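Prolyl-tRNA synthetase (Naegleria fowleri, PDB 6UYH) probably catalyses the ATP-dependent attachment of proline to its cognate tRNA, and is held here with the inhibitor halofuginone and an ATP analogue. Local coordinates at residues C436-H441 against C505-G510; R48-F53 against V295-V300; F61-I66 against K141-T146; G216-T221 against G243-K248. All coordinates share one frame; numbering follows the deposited sequence.

Interaction 1. Residues C436-H441 against C505-G510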
loop_
_atom_site.group_PDB
_atom_site.type_symbol
_atom_site.label_atom_id
_atom_site.label_comp_id
_atom_site.label_asym_id
_atom_site.label_seq_id
_atom_site.Cartn_x
_atom_site.Cartn_y
_atom_site.Cartn_z
ATOM N N CYS A 436 0.658 -28.365 -24.329
ATOM C CA CYS A 436 0.975 -28.891 -25.646
ATOM C C CYS A 436 1.693 -27.838 -26.476
ATOM O O CYS A 436 1.228 -26.700 -26.572
ATOM C CB CYS A 436 -0.292 -29.328 -26.379
ATOM S SG CYS A 436 -1.272 -30.525 -25.460
ATOM N N LEU A 437 2.798 -28.238 -27.103
ATOM C CA LEU A 437 3.483 -27.399 -28.074
ATOM C C LEU A 437 2.989 -27.801 -29.454
ATOM O O LEU A 437 3.132 -28.966 -29.849
ATOM C CB LEU A 437 5.001 -27.556 -27.982
ATOM C CG LEU A 437 5.779 -26.803 -26.909
ATOM C CD1 LEU A 437 7.191 -27.385 -26.821
ATOM C CD2 LEU A 437 5.823 -25.311 -27.214
ATOM N N ILE A 438 2.379 -26.860 -30.167
ATOM C CA ILE A 438 1.786 -27.193 -31.461
ATOM C C ILE A 438 2.432 -26.357 -32.562
ATOM O O ILE A 438 2.875 -25.225 -32.311
ATOM C CB ILE A 438 0.257 -26.997 -31.458
ATOM C CG1 ILE A 438 -0.118 -25.520 -31.297
ATOM C CG2 ILE A 438 -0.381 -27.836 -30.371
ATOM C CD1 ILE A 438 -1.560 -25.220 -31.688
ATOM N N PRO A 439 2.510 -26.873 -33.787
ATOM C CA PRO A 439 2.877 -26.018 -34.919
ATOM C C PRO A 439 1.859 -24.901 -35.038
ATOM O O PRO A 439 0.657 -25.118 -34.876
ATOM C CB PRO A 439 2.823 -26.961 -36.131
ATOM C CG PRO A 439 2.440 -28.286 -35.627
ATOM C CD PRO A 439 2.024 -28.199 -34.204
ATOM N N TRP A 440 2.341 -23.692 -35.302
ATOM C CA TRP A 440 1.480 -22.528 -35.186
ATOM C C TRP A 440 1.737 -21.567 -36.334
ATOM O O TRP A 440 2.891 -21.310 -36.676
ATOM C CB TRP A 440 1.723 -21.835 -33.841
ATOM C CG TRP A 440 0.895 -20.618 -33.613
ATOM C CD1 TRP A 440 1.348 -19.347 -33.422
ATOM C CD2 TRP A 440 -0.536 -20.545 -33.562
ATOM N NE1 TRP A 440 0.288 -18.489 -33.249
ATOM C CE2 TRP A 440 -0.877 -19.199 -33.321
ATOM C CE3 TRP A 440 -1.558 -21.487 -33.680
ATOM C CZ2 TRP A 440 -2.203 -18.769 -33.212
ATOM C CZ3 TRP A 440 -2.878 -21.056 -33.578
ATOM C CH2 TRP A 440 -3.184 -19.714 -33.344
ATOM N N HIS A 441 0.664 -21.070 -36.945
ATOM C CA HIS A 441 0.719 -19.861 -37.758
ATOM C C HIS A 441 -0.334 -18.919 -37.204
ATOM O O HIS A 441 -1.508 -19.289 -37.115
ATOM C CB HIS A 441 0.474 -20.141 -39.243
ATOM C CG HIS A 441 0.718 -18.951 -40.115
ATOM N ND1 HIS A 441 1.646 -18.952 -41.135
ATOM C CD2 HIS A 441 0.169 -17.711 -40.108
ATOM C CE1 HIS A 441 1.653 -17.769 -41.724
ATOM N NE2 HIS A 441 0.769 -16.996 -41.116
ATOM N N CYS A 505 6.242 -21.277 -36.320
ATOM C CA CYS A 505 6.767 -21.285 -34.958
ATOM C C CYS A 505 5.982 -22.324 -34.177
ATOM O O CYS A 505 5.069 -22.970 -34.709
ATOM C CB CYS A 505 6.664 -19.899 -34.302
ATOM S SG CYS A 505 4.972 -19.340 -34.096
ATOM N N TRP A 506 6.347 -22.488 -32.904
ATOM C CA TRP A 506 5.633 -23.357 -31.985
ATOM C C TRP A 506 4.893 -22.513 -30.966
ATOM O O TRP A 506 5.448 -21.542 -30.443
ATOM C CB TRP A 506 6.598 -24.294 -31.252
ATOM C CG TRP A 506 7.250 -25.315 -32.135
ATOM C CD1 TRP A 506 8.441 -25.188 -32.785
ATOM C CD2 TRP A 506 6.765 -26.634 -32.426
ATOM N NE1 TRP A 506 8.727 -26.348 -33.475
ATOM C CE2 TRP A 506 7.713 -27.249 -33.271
ATOM C CE3 TRP A 506 5.618 -27.352 -32.059
ATOM C CZ2 TRP A 506 7.550 -28.551 -33.760
ATOM C CZ3 TRP A 506 5.456 -28.647 -32.542
ATOM C CH2 TRP A 506 6.420 -29.229 -33.388
ATOM N N ALA A 507 3.641 -22.872 -30.703
ATOM C CA ALA A 507 2.843 -22.213 -29.677
ATOM C C ALA A 507 2.484 -23.187 -28.561
ATOM O O ALA A 507 2.229 -24.374 -28.796
ATOM C CB ALA A 507 1.561 -21.613 -30.274
ATOM N N LEU A 508 2.438 -22.661 -27.336
ATOM C CA LEU A 508 2.026 -23.434 -26.173
ATOM C C LEU A 508 0.528 -23.231 -25.955
ATOM O O LEU A 508 0.059 -22.093 -25.815
ATOM C CB LEU A 508 2.833 -23.003 -24.946
ATOM C CG LEU A 508 2.813 -23.921 -23.724
ATOM C CD1 LEU A 508 3.542 -25.217 -24.005
ATOM C CD2 LEU A 508 3.414 -23.182 -22.498
ATOM N N PHE A 509 -0.221 -24.334 -25.982
ATOM C CA PHE A 509 -1.656 -24.358 -25.767
ATOM C C PHE A 509 -1.958 -25.264 -24.584
ATOM O O PHE A 509 -1.238 -26.237 -24.333
ATOM C CB PHE A 509 -2.408 -24.896 -27.007
ATOM C CG PHE A 509 -2.732 -23.844 -28.030
ATOM C CD1 PHE A 509 -1.720 -23.227 -28.753
ATOM C CD2 PHE A 509 -4.052 -23.477 -28.272
ATOM C CE1 PHE A 509 -2.015 -22.264 -29.699
ATOM C CE2 PHE A 509 -4.356 -22.501 -29.223
ATOM C CZ PHE A 509 -3.335 -21.897 -29.936
ATOM N N GLY A 510 -3.042 -24.967 -23.883
ATOM C CA GLY A 510 -3.413 -25.798 -22.751
ATOM C C GLY A 510 -4.699 -25.316 -22.118
ATOM O O GLY A 510 -5.249 -24.271 -22.480
#
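Cys505 opens the pairing with Trp440: its carbonyl takes the Trp440 N-H at 2.9 Å, while the return bond from Cys505 N to Trp440 O is weak. Its sulfur lies at the edge of the indole, in plane, SG 3.7 Å from Trp440 CD1. Trp506 brings its ring back against the neighbouring strand: CE3 comes 3.4 Å from Ile438 C, CZ3 meets Pro439 CD, and the indole N-H goes on to Pro486 O. The segments 436-440 and 505-510 pair antiparallel, 136° between their directions, inside the C-terminal domain. Ala507 trades backbone bonds with Ile438 in both directions, and its methyl sits over the five-membered ring of Trp440, CB 3.5 Å from CG, a CH-pi contact. Trp440 CG, anti to its backbone N (chi1 180°), is set against that methyl. Leu508 points to the opposite face, shared with Leu437, its CD1 touching Leu437 CD2. Phe509 and Cys436 likewise exchange two backbone bonds. Ile438 CD1 rests over one face of the Phe509 ring, 3.9 Å from the centroid, and Phe509 CZ reaches Trp440 CZ3 at 3.8 Å, the ring planes inclined at 55°. Phe426 of helix 423-431 and Ile450 of helix 444-457 pack on this aromatic side.

Interaction 2. Residues R48-F53 against V295-V300. With EDO (1,2-ethanediol), chain R.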
loop_
_atom_site.group_PDB
_atom_site.type_symbol
_atom_site.label_atom_id
_atom_site.label_comp_id
_atom_site.label_asym_id
_atom_site.label_seq_id
_atom_site.Cartn_x
_atom_site.Cartn_y
_atom_site.Cartn_z
ATOM N N ARG A 48 -5.387 -12.316 5.540
ATOM C CA ARG A 48 -4.965 -12.315 6.935
ATOM C C ARG A 48 -3.451 -12.085 7.030
ATOM O O ARG A 48 -2.753 -12.080 6.009
ATOM C CB ARG A 48 -5.421 -13.623 7.582
ATOM C CG ARG A 48 -6.944 -13.772 7.628
ATOM C CD ARG A 48 -7.373 -15.079 8.294
ATOM N NE ARG A 48 -7.208 -15.018 9.747
ATOM C CZ ARG A 48 -7.580 -15.984 10.584
ATOM N NH1 ARG A 48 -8.131 -17.095 10.112
ATOM N NH2 ARG A 48 -7.409 -15.834 11.897
ATOM N N PRO A 49 -2.909 -11.876 8.243
ATOM C CA PRO A 49 -1.504 -11.416 8.350
ATOM C C PRO A 49 -0.472 -12.268 7.620
ATOM O O PRO A 49 0.386 -11.714 6.922
ATOM C CB PRO A 49 -1.263 -11.417 9.866
ATOM C CG PRO A 49 -2.595 -11.082 10.438
ATOM C CD PRO A 49 -3.582 -11.828 9.559
ATOM N N ASN A 50 -0.510 -13.594 7.782
ATOM C CA ASN A 50 0.520 -14.438 7.180
ATOM C C ASN A 50 0.434 -14.399 5.665
ATOM O O ASN A 50 1.435 -14.589 4.970
ATOM C CB ASN A 50 0.386 -15.876 7.671
ATOM C CG ASN A 50 0.510 -15.997 9.173
ATOM O OD1 ASN A 50 0.843 -15.032 9.867
ATOM N ND2 ASN A 50 0.252 -17.194 9.689
ATOM N N CYS A 51 -0.753 -14.131 5.154
ATOM C CA CYS A 51 -0.983 -14.030 3.724
ATOM C C CYS A 51 -0.528 -12.682 3.185
ATOM O O CYS A 51 0.204 -12.610 2.189
ATOM C CB CYS A 51 -2.465 -14.246 3.471
ATOM S SG CYS A 51 -2.995 -13.776 1.837
ATOM N N TRP A 52 -0.955 -11.596 3.836
ATOM C CA TRP A 52 -0.568 -10.268 3.380
ATOM C C TRP A 52 0.942 -10.088 3.448
ATOM O O TRP A 52 1.519 -9.380 2.619
ATOM C CB TRP A 52 -1.284 -9.193 4.216
ATOM C CG TRP A 52 -1.187 -7.799 3.605
ATOM C CD1 TRP A 52 -0.528 -6.713 4.122
ATOM C CD2 TRP A 52 -1.761 -7.369 2.365
ATOM N NE1 TRP A 52 -0.664 -5.637 3.274
ATOM C CE2 TRP A 52 -1.418 -6.012 2.193
ATOM C CE3 TRP A 52 -2.529 -8.001 1.380
ATOM C CZ2 TRP A 52 -1.818 -5.276 1.074
ATOM C CZ3 TRP A 52 -2.934 -7.267 0.275
ATOM C CH2 TRP A 52 -2.577 -5.917 0.136
ATOM N N PHE A 53 1.597 -10.754 4.402
ATOM C CA PHE A 53 3.055 -10.727 4.478
ATOM C C PHE A 53 3.706 -11.143 3.164
ATOM O O PHE A 53 4.737 -10.584 2.767
ATOM C CB PHE A 53 3.545 -11.637 5.607
ATOM C CG PHE A 53 5.048 -11.634 5.770
ATOM C CD1 PHE A 53 5.664 -10.701 6.580
ATOM C CD2 PHE A 53 5.843 -12.552 5.087
ATOM C CE1 PHE A 53 7.036 -10.685 6.721
ATOM C CE2 PHE A 53 7.225 -12.530 5.217
ATOM C CZ PHE A 53 7.817 -11.597 6.034
ATOM N N VAL A 295 9.337 -15.752 1.450
ATOM C CA VAL A 295 8.086 -15.062 1.733
ATOM C C VAL A 295 7.374 -15.639 2.948
ATOM O O VAL A 295 6.213 -15.318 3.187
ATOM C CB VAL A 295 7.153 -15.048 0.506
ATOM C CG1 VAL A 295 7.838 -14.359 -0.676
ATOM C CG2 VAL A 295 6.717 -16.467 0.134
ATOM N N ALA A 296 8.055 -16.465 3.740
ATOM C CA ALA A 296 7.430 -17.109 4.892
ATOM C C ALA A 296 7.382 -16.150 6.076
ATOM O O ALA A 296 8.430 -15.679 6.525
ATOM C CB ALA A 296 8.201 -18.374 5.266
ATOM N N PHE A 297 6.176 -15.911 6.614
ATOM C CA PHE A 297 6.024 -15.020 7.768
ATOM C C PHE A 297 6.921 -15.463 8.915
ATOM O O PHE A 297 7.448 -14.632 9.670
ATOM C CB PHE A 297 4.558 -14.985 8.219
ATOM C CG PHE A 297 4.122 -16.231 8.923
ATOM C CD1 PHE A 297 4.107 -16.298 10.305
ATOM C CD2 PHE A 297 3.768 -17.360 8.193
ATOM C CE1 PHE A 297 3.736 -17.465 10.956
ATOM C CE2 PHE A 297 3.395 -18.538 8.833
ATOM C CZ PHE A 297 3.381 -18.593 10.220
ATOM N N CYS A 298 7.080 -16.774 9.075
ATOM C CA CYS A 298 8.032 -17.360 10.006
ATOM C C CYS A 298 8.848 -18.373 9.219
ATOM O O CYS A 298 8.279 -19.277 8.596
ATOM C CB CYS A 298 7.321 -18.030 11.186
ATOM S SG CYS A 298 8.399 -19.013 12.260
ATOM N N GLN A 299 10.168 -18.214 9.224
ATOM C CA GLN A 299 11.012 -19.144 8.478
ATOM C C GLN A 299 11.420 -20.356 9.301
ATOM O O GLN A 299 11.552 -21.458 8.755
ATOM C CB GLN A 299 12.260 -18.426 7.972
ATOM C CG GLN A 299 11.951 -17.287 7.011
ATOM C CD GLN A 299 13.169 -16.441 6.756
ATOM O OE1 GLN A 299 13.750 -15.881 7.686
ATOM N NE2 GLN A 299 13.580 -16.356 5.496
ATOM N N VAL A 300 11.639 -20.171 10.600
ATOM C CA VAL A 300 12.122 -21.231 11.479
ATOM C C VAL A 300 11.325 -21.165 12.769
ATOM O O VAL A 300 11.214 -20.094 13.373
ATOM C CB VAL A 300 13.630 -21.097 11.786
ATOM C CG1 VAL A 300 14.096 -22.248 12.679
ATOM C CG2 VAL A 300 14.452 -21.036 10.504
HETATM C C1 EDO R . 17.053 -14.291 6.538
HETATM O O1 EDO R . 18.071 -13.818 5.648
HETATM C C2 EDO R . 15.692 -13.936 5.956
HETATM O O2 EDO R . 15.573 -14.523 4.653
HETATM O O HOH W 1 3.931 -16.055 4.820
#
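Asn50 lays its amide flat on the ring of Phe297, an amide-pi stack with the two planes only 6° apart. Followed outward, CB comes first, 3.7 Å from Phe297 CD2 and over the ring face in a CH-pi contact. CG is next, at 3.6 Å from Phe297 CG. There the amide branches: OD1 lies near Phe297 CD1, on the side of the ring close to its root, while ND2 hangs over the centre, 3.5 Å from Phe297 CZ. With chi2 at -8°, OD1 nearly eclipses CA, and in this rotation the amide lies nearly parallel to the Phe297 ring. The other face of Phe297 is backed by CB of its own neighbour Cys298.

One helical turn on, Phe53 meets the backbone of the loop. Phe297 CA stands over one face of the Phe53 ring, 3.9 Å from the centroid, and Val295 O approaches the edge at 3.4 Å from Phe53 CD2. No direct hydrogen bond joins the segments; a water bridges them, donating to Asn50 O and Val295 O and accepting from Phe297 N.

The contact sets the first turns of helix 49-67 against the loop that leads from helix 274-283 into strand 300-304 of the anticodon-binding domain, with Val295 packed on Met279 of helix 274-283 and Arg48 forming a cation-pi contact with Trp131 of the second subunit.

Interaction 3. Residues F61-I66 against K141-T146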
loop_
_atom_site.group_PDB
_atom_site.type_symbol
_atom_site.label_atom_id
_atom_site.label_comp_id
_atom_site.label_asym_id
_atom_site.label_seq_id
_atom_site.Cartn_x
_atom_site.Cartn_y
_atom_site.Cartn_z
ATOM N N PHE A 61 10.603 -6.453 -2.645
ATOM C CA PHE A 61 11.546 -6.895 -3.664
ATOM C C PHE A 61 11.351 -6.129 -4.969
ATOM O O PHE A 61 12.315 -5.615 -5.549
ATOM C CB PHE A 61 11.377 -8.391 -3.902
ATOM C CG PHE A 61 12.175 -8.921 -5.064
ATOM C CD1 PHE A 61 13.536 -9.146 -4.944
ATOM C CD2 PHE A 61 11.557 -9.203 -6.270
ATOM C CE1 PHE A 61 14.273 -9.660 -6.014
ATOM C CE2 PHE A 61 12.279 -9.716 -7.350
ATOM C CZ PHE A 61 13.643 -9.940 -7.219
ATOM N N PHE A 62 10.108 -6.060 -5.455
ATOM C CA PHE A 62 9.865 -5.451 -6.760
ATOM C C PHE A 62 10.181 -3.960 -6.734
ATOM O O PHE A 62 10.812 -3.444 -7.661
ATOM C CB PHE A 62 8.416 -5.700 -7.193
ATOM C CG PHE A 62 8.138 -5.358 -8.639
ATOM C CD1 PHE A 62 8.530 -6.218 -9.654
ATOM C CD2 PHE A 62 7.456 -4.196 -8.973
ATOM C CE1 PHE A 62 8.272 -5.917 -10.989
ATOM C CE2 PHE A 62 7.182 -3.888 -10.311
ATOM C CZ PHE A 62 7.589 -4.748 -11.308
ATOM N N ASP A 63 9.762 -3.259 -5.671
ATOM C CA ASP A 63 10.077 -1.842 -5.514
ATOM C C ASP A 63 11.574 -1.598 -5.596
ATOM O O ASP A 63 12.025 -0.641 -6.236
ATOM C CB ASP A 63 9.558 -1.319 -4.167
ATOM C CG ASP A 63 8.181 -0.666 -4.262
ATOM O OD1 ASP A 63 7.630 -0.572 -5.368
ATOM O OD2 ASP A 63 7.656 -0.261 -3.204
ATOM N N ALA A 64 12.366 -2.413 -4.894
ATOM C CA ALA A 64 13.804 -2.179 -4.920
ATOM C C ALA A 64 14.377 -2.412 -6.312
ATOM O O ALA A 64 15.301 -1.702 -6.720
ATOM C CB ALA A 64 14.515 -3.058 -3.888
ATOM N N GLU A 65 13.836 -3.379 -7.062
ATOM C CA GLU A 65 14.352 -3.643 -8.404
ATOM C C GLU A 65 13.938 -2.559 -9.398
ATOM O O GLU A 65 14.738 -2.169 -10.259
ATOM C CB GLU A 65 13.884 -5.019 -8.886
ATOM C CG GLU A 65 14.507 -6.177 -8.098
ATOM C CD GLU A 65 16.031 -6.168 -8.130
ATOM O OE1 GLU A 65 16.624 -5.919 -9.207
ATOM O OE2 GLU A 65 16.642 -6.412 -7.069
ATOM N N ILE A 66 12.696 -2.072 -9.319
ATOM C CA ILE A 66 12.292 -1.057 -10.292
ATOM C C ILE A 66 12.875 0.310 -9.941
ATOM O O ILE A 66 13.034 1.163 -10.827
ATOM C CB ILE A 66 10.763 -0.971 -10.456
ATOM C CG1 ILE A 66 10.069 -0.491 -9.163
ATOM C CG2 ILE A 66 10.205 -2.320 -10.969
ATOM C CD1 ILE A 66 8.561 -0.268 -9.322
ATOM N N LYS A 141 8.495 7.112 -16.040
ATOM C CA LYS A 141 8.280 5.734 -15.606
ATOM C C LYS A 141 7.654 5.761 -14.221
ATOM O O LYS A 141 8.335 6.079 -13.246
ATOM C CB LYS A 141 9.599 4.958 -15.602
ATOM C CG LYS A 141 10.347 5.109 -16.934
ATOM C CD LYS A 141 11.290 3.974 -17.229
ATOM C CE LYS A 141 12.628 4.208 -16.610
ATOM N NZ LYS A 141 13.659 3.324 -17.232
ATOM N N LEU A 142 6.371 5.435 -14.136
ATOM C CA LEU A 142 5.634 5.502 -12.881
ATOM C C LEU A 142 5.015 4.147 -12.568
ATOM O O LEU A 142 4.708 3.362 -13.466
ATOM C CB LEU A 142 4.545 6.569 -12.949
ATOM C CG LEU A 142 5.018 7.984 -13.321
ATOM C CD1 LEU A 142 3.834 8.951 -13.390
ATOM C CD2 LEU A 142 6.093 8.508 -12.349
ATOM N N ASN A 143 4.817 3.890 -11.279
ATOM C CA ASN A 143 4.267 2.632 -10.802
ATOM C C ASN A 143 3.315 2.934 -9.655
ATOM O O ASN A 143 3.508 3.909 -8.926
ATOM C CB ASN A 143 5.394 1.687 -10.338
ATOM C CG ASN A 143 4.875 0.432 -9.693
ATOM O OD1 ASN A 143 4.370 -0.459 -10.380
ATOM N ND2 ASN A 143 4.993 0.344 -8.363
ATOM N N GLN A 144 2.277 2.117 -9.503
ATOM C CA GLN A 144 1.474 2.245 -8.289
ATOM C C GLN A 144 1.003 0.878 -7.811
ATOM O O GLN A 144 0.704 -0.007 -8.615
ATOM C CB GLN A 144 0.278 3.199 -8.479
ATOM C CG GLN A 144 -0.601 2.926 -9.683
ATOM C CD GLN A 144 -1.760 3.910 -9.772
ATOM O OE1 GLN A 144 -1.667 5.031 -9.277
ATOM N NE2 GLN A 144 -2.857 3.493 -10.410
ATOM N N TRP A 145 0.974 0.721 -6.482
ATOM C CA TRP A 145 0.442 -0.455 -5.800
ATOM C C TRP A 145 -0.978 -0.116 -5.357
ATOM O O TRP A 145 -1.165 0.741 -4.486
ATOM C CB TRP A 145 1.315 -0.813 -4.592
ATOM C CG TRP A 145 2.714 -1.162 -4.956
ATOM C CD1 TRP A 145 3.789 -0.319 -5.015
ATOM C CD2 TRP A 145 3.199 -2.459 -5.298
ATOM N NE1 TRP A 145 4.915 -1.015 -5.385
ATOM C CE2 TRP A 145 4.576 -2.330 -5.581
ATOM C CE3 TRP A 145 2.597 -3.716 -5.422
ATOM C CZ2 TRP A 145 5.366 -3.412 -5.963
ATOM C CZ3 TRP A 145 3.373 -4.785 -5.791
ATOM C CH2 TRP A 145 4.748 -4.630 -6.067
ATOM N N THR A 146 -1.977 -0.763 -5.966
ATOM C CA THR A 146 -3.364 -0.341 -5.805
ATOM C C THR A 146 -4.291 -1.545 -5.768
ATOM O O THR A 146 -3.921 -2.666 -6.148
ATOM C CB THR A 146 -3.849 0.574 -6.952
ATOM O OG1 THR A 146 -3.970 -0.201 -8.151
ATOM C CG2 THR A 146 -2.899 1.698 -7.230
#
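Segment 61-66 of helix 49-67 and strand segment 141-146 run nearly antiparallel, 172° between their directions, axes 11.1 Å apart at closest approach, and Phe62, Asp63 and Ile66 meet Asn143 and Trp145 between the two. The indole N-H of Trp145 gives the polar link, a hydrogen bond of 2.8 Å from NE1 to Asp63 OD1. The oxygen lies close to the ring plane, and the N-H meets it on its syn side, 34° out of the carboxylate plane; Asn73 ND2 adds a weak hydrogen bond to the same oxygen. Beside this bond Phe62 CD2 touches Trp145 CZ2 at 3.7 Å; the two ring planes are almost perpendicular, but the rings meet obliquely. This is the packing of helix 49-67 against strand 140-149 of the antiparallel sheet that forms the class II synthetase catalytic core, on the side turned away from Leu142 and Gln144. Further along the helix, Ile66 reaches Asn143 with its CD1 methyl, 3.7 Å from ND2. CB of Asn143 points toward the helix, and CG is anti to the backbone N (chi1 174°). That amide is held at both ends from beyond the two segments: OD1 accepts from Gln168 NE2, and ND2 donates to Asn73 OD1.

Interaction 4. Residues G216-T221 against G243-K248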
loop_
_atom_site.group_PDB
_atom_site.type_symbol
_atom_site.label_atom_id
_atom_site.label_comp_id
_atom_site.label_asym_id
_atom_site.label_seq_id
_atom_site.Cartn_x
_atom_site.Cartn_y
_atom_site.Cartn_z
ATOM N N GLY A 216 -5.147 -2.919 -26.789
ATOM C CA GLY A 216 -4.401 -1.689 -26.934
ATOM C C GLY A 216 -2.910 -1.834 -27.153
ATOM O O GLY A 216 -2.226 -0.816 -27.285
ATOM N N ALA A 217 -2.371 -3.052 -27.204
ATOM C CA ALA A 217 -0.928 -3.240 -27.276
ATOM C C ALA A 217 -0.490 -3.607 -28.685
ATOM O O ALA A 217 -1.227 -4.246 -29.441
ATOM C CB ALA A 217 -0.460 -4.326 -26.295
ATOM N N ASP A 218 0.725 -3.178 -29.039
ATOM C CA ASP A 218 1.365 -3.723 -30.232
ATOM C C ASP A 218 1.722 -5.187 -30.022
ATOM O O ASP A 218 1.491 -6.019 -30.907
ATOM C CB ASP A 218 2.604 -2.908 -30.598
ATOM C CG ASP A 218 2.262 -1.662 -31.406
ATOM O OD1 ASP A 218 1.110 -1.546 -31.881
ATOM O OD2 ASP A 218 3.147 -0.794 -31.565
ATOM N N TYR A 219 2.282 -5.524 -28.860
ATOM C CA TYR A 219 2.501 -6.919 -28.511
ATOM C C TYR A 219 2.498 -7.061 -26.997
ATOM O O TYR A 219 2.806 -6.111 -26.270
ATOM C CB TYR A 219 3.806 -7.465 -29.100
ATOM C CG TYR A 219 5.081 -6.830 -28.581
ATOM C CD1 TYR A 219 5.719 -5.818 -29.298
ATOM C CD2 TYR A 219 5.667 -7.263 -27.399
ATOM C CE1 TYR A 219 6.894 -5.243 -28.842
ATOM C CE2 TYR A 219 6.834 -6.682 -26.924
ATOM C CZ TYR A 219 7.441 -5.682 -27.650
ATOM O OH TYR A 219 8.603 -5.119 -27.189
ATOM N N THR A 220 2.146 -8.262 -26.532
ATOM C CA THR A 220 2.000 -8.568 -25.115
ATOM C C THR A 220 2.902 -9.740 -24.761
ATOM O O THR A 220 2.881 -10.770 -25.450
ATOM C CB THR A 220 0.542 -8.912 -24.783
ATOM O OG1 THR A 220 -0.281 -7.759 -24.985
ATOM C CG2 THR A 220 0.404 -9.375 -23.341
ATOM N N THR A 221 3.689 -9.589 -23.697
ATOM C CA THR A 221 4.483 -10.695 -23.184
ATOM C C THR A 221 3.895 -11.152 -21.854
ATOM O O THR A 221 3.208 -10.391 -21.166
ATOM C CB THR A 221 5.974 -10.322 -23.010
ATOM O OG1 THR A 221 6.127 -9.334 -21.974
ATOM C CG2 THR A 221 6.554 -9.788 -24.331
ATOM N N GLY A 243 3.330 0.616 -28.050
ATOM C CA GLY A 243 3.677 1.401 -29.214
ATOM C C GLY A 243 3.260 2.840 -29.021
ATOM O O GLY A 243 3.442 3.429 -27.949
ATOM N N GLN A 244 2.668 3.410 -30.069
ATOM C CA GLN A 244 2.100 4.749 -30.027
ATOM C C GLN A 244 0.575 4.717 -30.020
ATOM O O GLN A 244 -0.068 5.734 -30.301
ATOM C CB GLN A 244 2.621 5.574 -31.204
ATOM C CG GLN A 244 4.138 5.750 -31.196
ATOM C CD GLN A 244 4.664 6.370 -32.473
ATOM O OE1 GLN A 244 4.198 6.052 -33.565
ATOM N NE2 GLN A 244 5.638 7.269 -32.341
ATOM N N ASN A 245 -0.013 3.566 -29.688
ATOM C CA ASN A 245 -1.465 3.426 -29.736
ATOM C C ASN A 245 -2.158 4.346 -28.741
ATOM O O ASN A 245 -3.159 4.991 -29.076
ATOM C CB ASN A 245 -1.850 1.968 -29.475
ATOM C CG ASN A 245 -1.343 1.036 -30.560
ATOM O OD1 ASN A 245 -1.317 1.398 -31.736
ATOM N ND2 ASN A 245 -0.932 -0.162 -30.173
ATOM N N PHE A 246 -1.646 4.418 -27.510
ATOM C CA PHE A 246 -2.255 5.287 -26.513
ATOM C C PHE A 246 -1.760 6.721 -26.621
ATOM O O PHE A 246 -2.497 7.650 -26.270
ATOM C CB PHE A 246 -2.005 4.743 -25.103
ATOM C CG PHE A 246 -2.936 3.623 -24.721
ATOM C CD1 PHE A 246 -2.620 2.306 -25.023
ATOM C CD2 PHE A 246 -4.140 3.890 -24.083
ATOM C CE1 PHE A 246 -3.479 1.275 -24.681
ATOM C CE2 PHE A 246 -4.999 2.863 -23.736
ATOM C CZ PHE A 246 -4.667 1.555 -24.033
ATOM N N SER A 247 -0.535 6.934 -27.107
ATOM C CA SER A 247 -0.063 8.306 -27.247
ATOM C C SER A 247 -0.794 9.030 -28.369
ATOM O O SER A 247 -0.970 10.250 -28.305
ATOM C CB SER A 247 1.449 8.332 -27.458
ATOM O OG SER A 247 1.845 7.517 -28.539
ATOM N N LYS A 248 -1.254 8.303 -29.391
ATOM C CA LYS A 248 -2.110 8.944 -30.382
ATOM C C LYS A 248 -3.496 9.205 -29.808
ATOM O O LYS A 248 -4.084 10.265 -30.047
ATOM C CB LYS A 248 -2.190 8.090 -31.647
ATOM C CG LYS A 248 -0.915 8.103 -32.471
ATOM C CD LYS A 248 -0.971 7.070 -33.591
ATOM C CE LYS A 248 0.371 6.955 -34.293
ATOM N NZ LYS A 248 0.389 5.861 -35.313
HETATM O O HOH W 2 2.063 1.811 -32.448
#
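A classic beta bulge, in which Asp218 and Tyr219 both face His241, starts strand 219-227 in the catalytic domain, and the loop into it meets the N-terminus of helix 245-250; the side chain of Phe246 is about 7 Å from the bound halofuginone. Asn245 does the holding. Its ND2 gives two hydrogen bonds, to Asp218 OD1 at 3.0 Å and to Gly216 O at 3.2 Å, approaching each acceptor from above its plane. The carboxylate and amide planes stand at 90° to each other. Asp218 OD2 lies 3.3 Å from CA of Gly243, whose positive phi (57°) by itself favours glycine and which has no CB to collide with that oxygen. Gly216 O comes 3.6 Å from Phe246 CE1. A water donates to Asp218 OD2 and accepts from Gln244 N, the N-cap residue. One amide nitrogen thus spends its hydrogens on a carboxylate and a backbone carbonyl, while the nearby helix N-terminus, with a water between, would be expected to favour the ionised form of Asp218.

In the fold
Interactions 1 and 3 are buried, whereas 2 and 4 are only partly so. Helix 49-67 serves interaction 2 with its first turns and interaction 3 with later ones; their nearest atoms are about 7 Å apart. Interactions 3 and 4 belong to the catalytic core, their centres 21 Å apart, while interaction 1 lies in the C-terminal domain, 38 Å centre to centre from interaction 2 across the middle of the chain. Chemistry follows place. Paired strands give interaction 1 its backbone bonds; interaction 3 has one indole-carboxylate bond beside ring and methyl packing and a held amide; interactions 2 and 4 include a bridging water, one joining backbone atoms beside an amide stack, the other near a doubly donating amide.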